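Local coordinates for PAC2 family protein (Mycobacterium tuberculosis, PDB 2WAM) that is of unknown function but belongs to the PAC2 family and represents a duplicated gene family of actinobacteria, at residues Q45-Q57 against T95-L107. Sequence-based numbering, arbitrary orientation.
Sequences QPGMYELEFPAPQ and TELVASFAIDELL
Tyr49 and Phe101 meet as a non-hydrogen-bonded pair where the short strand 49-51 runs antiparallel to strand 94-101, an example of how side chains fill the face of a sheet near its edge. Both point the same way, side by side, and the rings meet obliquely, their planes at 58°. The strand pairing sets Tyr49 CB over one face of Phe101, 4.1 Å from the ring centroid, as a CH-pi contact, while chi1 at 67°, with CG between backbone N and carbonyl carbon, swings the tyrosine ring back so that one face lies over Gln45 N. The bent chain of Met48 carries CE to Phe101 CD2 and, roughly at right angles to that approach, to Leu106 CD1, 3.8 Å away. Leu51 continues the same face, laying CD2 on Ala99 CB at 4.0 Å. Between the strands, Glu50 and Ser100 exchange a reciprocal pair of backbone bonds, N to O 2.9 Å each way, flanked by Ala102 N to Met48 O and a nearly straight Glu52 N to Val98 O bond (170°). Farther along, Pro56 CG packs against the Glu96 carboxylate, and Pro56 CD faces Val98 CG2 at 4.3 Å. Classic bulges interrupt the regular pairing, Met48-Tyr49 opposite Gln45 on the edge side and Val98-Ala99 opposite Leu133 on the inner side. Helix 156-169 supplies Phe159, edge-to-face with Phe101, and Ala162, which touches Met48, while strand 49-51 lies between strands 44-45 and 94-101, with strand 131-137 beyond the latter.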
# COMPACT_ATOMS: atom_id res chain seq x y z
N GLN A 45 -7.46 -9.94 1.40
CA GLN A 45 -7.52 -8.50 1.46
C GLN A 45 -6.44 -8.03 2.43
O GLN A 45 -6.50 -8.31 3.62
CB GLN A 45 -8.91 -8.02 1.92
CG GLN A 45 -8.98 -6.51 2.20
CD GLN A 45 -10.39 -6.02 2.51
OE1 GLN A 45 -11.39 -6.67 2.17
NE2 GLN A 45 -10.48 -4.86 3.16
N PRO A 46 -5.45 -7.31 1.91
CA PRO A 46 -4.33 -6.86 2.74
C PRO A 46 -4.82 -6.08 3.96
O PRO A 46 -5.64 -5.16 3.86
CB PRO A 46 -3.53 -5.96 1.81
CG PRO A 46 -3.99 -6.34 0.42
CD PRO A 46 -5.41 -6.72 0.56
N GLY A 47 -4.32 -6.48 5.13
CA GLY A 47 -4.69 -5.85 6.37
C GLY A 47 -6.07 -6.25 6.88
O GLY A 47 -6.57 -5.64 7.82
N MET A 48 -6.69 -7.26 6.26
CA MET A 48 -8.00 -7.69 6.71
C MET A 48 -8.18 -9.21 6.86
O MET A 48 -8.68 -9.67 7.88
CB MET A 48 -9.11 -7.10 5.84
CG MET A 48 -10.47 -7.22 6.50
SD MET A 48 -10.58 -6.32 8.07
CE MET A 48 -11.58 -7.50 8.91
N TYR A 49 -7.81 -9.97 5.83
CA TYR A 49 -7.90 -11.42 5.91
C TYR A 49 -7.08 -12.12 4.84
O TYR A 49 -6.92 -11.61 3.74
CB TYR A 49 -9.35 -11.90 5.83
CG TYR A 49 -10.03 -11.66 4.49
CD1 TYR A 49 -9.87 -12.56 3.43
CD2 TYR A 49 -10.85 -10.57 4.28
CE1 TYR A 49 -10.51 -12.36 2.21
CE2 TYR A 49 -11.48 -10.36 3.06
CZ TYR A 49 -11.31 -11.25 2.03
OH TYR A 49 -11.94 -11.03 0.83
N GLU A 50 -6.56 -13.29 5.20
CA GLU A 50 -6.00 -14.24 4.25
C GLU A 50 -7.01 -15.35 3.96
O GLU A 50 -7.63 -15.90 4.87
CB GLU A 50 -4.76 -14.89 4.83
CG GLU A 50 -3.55 -14.00 4.92
CD GLU A 50 -2.25 -14.80 4.92
OE1 GLU A 50 -2.31 -16.06 4.84
OE2 GLU A 50 -1.17 -14.17 4.99
N LEU A 51 -7.17 -15.68 2.69
CA LEU A 51 -7.93 -16.86 2.29
C LEU A 51 -7.11 -18.13 2.43
O LEU A 51 -5.92 -18.14 2.12
CB LEU A 51 -8.38 -16.73 0.85
CG LEU A 51 -9.56 -15.79 0.69
CD1 LEU A 51 -9.92 -15.65 -0.77
CD2 LEU A 51 -10.74 -16.31 1.52
N GLU A 52 -7.75 -19.19 2.89
CA GLU A 52 -7.20 -20.53 2.76
C GLU A 52 -7.73 -21.12 1.44
O GLU A 52 -8.71 -21.85 1.44
CB GLU A 52 -7.65 -21.39 3.93
CG GLU A 52 -7.01 -22.75 3.99
CD GLU A 52 -5.64 -22.71 4.63
OE1 GLU A 52 -5.03 -21.61 4.66
OE2 GLU A 52 -5.19 -23.77 5.12
N PHE A 53 -7.08 -20.77 0.33
CA PHE A 53 -7.60 -21.06 -1.01
C PHE A 53 -7.13 -22.42 -1.55
O PHE A 53 -5.95 -22.76 -1.45
CB PHE A 53 -7.22 -19.92 -1.96
CG PHE A 53 -7.47 -20.21 -3.41
CD1 PHE A 53 -6.48 -20.78 -4.20
CD2 PHE A 53 -8.70 -19.91 -3.99
CE1 PHE A 53 -6.72 -21.05 -5.56
CE2 PHE A 53 -8.94 -20.18 -5.33
CZ PHE A 53 -7.94 -20.75 -6.12
N PRO A 54 -8.06 -23.20 -2.13
CA PRO A 54 -9.48 -22.86 -2.34
C PRO A 54 -10.40 -23.27 -1.19
O PRO A 54 -10.10 -24.16 -0.41
CB PRO A 54 -9.84 -23.71 -3.56
CG PRO A 54 -8.97 -24.93 -3.43
CD PRO A 54 -7.70 -24.50 -2.74
N ALA A 55 -11.54 -22.60 -1.12
CA ALA A 55 -12.57 -22.95 -0.17
C ALA A 55 -13.22 -24.26 -0.61
O ALA A 55 -13.26 -24.57 -1.80
CB ALA A 55 -13.61 -21.84 -0.09
N PRO A 56 -13.76 -25.01 0.36
CA PRO A 56 -14.48 -26.26 0.09
C PRO A 56 -15.75 -25.96 -0.70
O PRO A 56 -16.10 -24.80 -0.89
CB PRO A 56 -14.87 -26.75 1.50
CG PRO A 56 -14.06 -25.94 2.47
CD PRO A 56 -13.82 -24.63 1.78
N GLN A 57 -16.44 -27.01 -1.14
CA GLN A 57 -17.77 -26.86 -1.72
C GLN A 57 -18.70 -26.43 -0.59
O GLN A 57 -18.69 -27.03 0.49
CB GLN A 57 -18.23 -28.19 -2.32
CG GLN A 57 -19.64 -28.16 -2.90
CD GLN A 57 -19.77 -27.14 -4.01
OE1 GLN A 57 -20.80 -26.49 -4.16
NE2 GLN A 57 -18.71 -26.99 -4.80
N THR A 95 -14.11 -29.29 10.46
CA THR A 95 -13.89 -27.85 10.34
C THR A 95 -12.73 -27.51 9.42
O THR A 95 -11.63 -28.03 9.58
CB THR A 95 -13.57 -27.24 11.71
OG1 THR A 95 -14.70 -27.35 12.57
CG2 THR A 95 -13.20 -25.79 11.55
N GLU A 96 -12.98 -26.62 8.46
CA GLU A 96 -11.92 -26.11 7.59
C GLU A 96 -11.83 -24.60 7.69
O GLU A 96 -12.85 -23.90 7.71
CB GLU A 96 -12.19 -26.48 6.13
CG GLU A 96 -11.54 -27.76 5.66
CD GLU A 96 -11.75 -27.97 4.16
OE1 GLU A 96 -12.50 -28.90 3.80
OE2 GLU A 96 -11.18 -27.19 3.36
N LEU A 97 -10.61 -24.07 7.74
CA LEU A 97 -10.42 -22.63 7.70
C LEU A 97 -10.70 -22.07 6.30
O LEU A 97 -10.24 -22.61 5.28
CB LEU A 97 -9.01 -22.27 8.14
CG LEU A 97 -8.70 -20.79 8.28
CD1 LEU A 97 -9.42 -20.21 9.49
CD2 LEU A 97 -7.21 -20.63 8.44
N VAL A 98 -11.48 -20.99 6.25
CA VAL A 98 -11.74 -20.34 4.98
C VAL A 98 -10.99 -19.02 4.92
O VAL A 98 -10.38 -18.72 3.91
CB VAL A 98 -13.25 -20.11 4.76
CG1 VAL A 98 -13.50 -19.20 3.53
CG2 VAL A 98 -13.96 -21.46 4.62
N ALA A 99 -11.01 -18.26 6.01
CA ALA A 99 -10.29 -16.99 6.08
C ALA A 99 -9.83 -16.64 7.50
O ALA A 99 -10.61 -16.73 8.46
CB ALA A 99 -11.15 -15.86 5.50
N SER A 100 -8.56 -16.27 7.64
CA SER A 100 -8.05 -15.74 8.91
C SER A 100 -8.10 -14.24 8.83
O SER A 100 -7.48 -13.64 7.96
CB SER A 100 -6.59 -16.13 9.15
OG SER A 100 -6.35 -17.47 8.80
N PHE A 101 -8.82 -13.62 9.76
CA PHE A 101 -8.81 -12.17 9.81
C PHE A 101 -7.57 -11.66 10.54
O PHE A 101 -6.96 -12.37 11.35
CB PHE A 101 -10.11 -11.63 10.38
CG PHE A 101 -11.28 -11.82 9.46
CD1 PHE A 101 -11.97 -13.03 9.44
CD2 PHE A 101 -11.67 -10.82 8.60
CE1 PHE A 101 -13.05 -13.21 8.59
CE2 PHE A 101 -12.75 -10.99 7.74
CZ PHE A 101 -13.43 -12.19 7.73
N ALA A 102 -7.17 -10.44 10.21
CA ALA A 102 -5.99 -9.82 10.78
C ALA A 102 -6.31 -9.30 12.19
O ALA A 102 -6.39 -8.08 12.42
CB ALA A 102 -5.52 -8.68 9.86
N ILE A 103 -6.50 -10.22 13.12
CA ILE A 103 -6.83 -9.84 14.49
C ILE A 103 -5.74 -8.91 15.05
O ILE A 103 -6.05 -7.95 15.76
CB ILE A 103 -7.10 -11.09 15.37
CG1 ILE A 103 -7.62 -10.71 16.77
CG2 ILE A 103 -5.85 -11.94 15.48
CD1 ILE A 103 -8.76 -9.70 16.77
N ASP A 104 -4.48 -9.17 14.71
CA ASP A 104 -3.39 -8.29 15.13
C ASP A 104 -3.56 -6.82 14.71
O ASP A 104 -3.05 -5.91 15.37
CB ASP A 104 -2.03 -8.82 14.67
CG ASP A 104 -0.86 -8.11 15.36
OD1 ASP A 104 -0.80 -8.11 16.61
OD2 ASP A 104 0.02 -7.56 14.65
N GLU A 105 -4.26 -6.60 13.60
CA GLU A 105 -4.56 -5.25 13.12
C GLU A 105 -5.83 -4.65 13.73
O GLU A 105 -6.09 -3.46 13.57
CB GLU A 105 -4.68 -5.23 11.58
CG GLU A 105 -3.41 -5.55 10.81
CD GLU A 105 -2.36 -4.45 10.89
OE1 GLU A 105 -1.16 -4.78 10.97
OE2 GLU A 105 -2.74 -3.25 10.89
N LEU A 106 -6.61 -5.47 14.44
CA LEU A 106 -7.96 -5.06 14.85
C LEU A 106 -8.14 -5.04 16.36
O LEU A 106 -9.21 -4.70 16.86
CB LEU A 106 -9.00 -6.00 14.22
CG LEU A 106 -9.03 -6.11 12.70
CD1 LEU A 106 -9.92 -7.27 12.29
CD2 LEU A 106 -9.51 -4.82 12.06
N LEU A 107 -7.10 -5.40 17.09
CA LEU A 107 -7.23 -5.57 18.53
C LEU A 107 -6.46 -4.53 19.34
O LEU A 107 -5.33 -4.15 19.00
CB LEU A 107 -6.79 -6.99 18.90
CG LEU A 107 -6.69 -7.33 20.38
CD1 LEU A 107 -8.09 -7.48 20.95
CD2 LEU A 107 -5.85 -8.59 20.58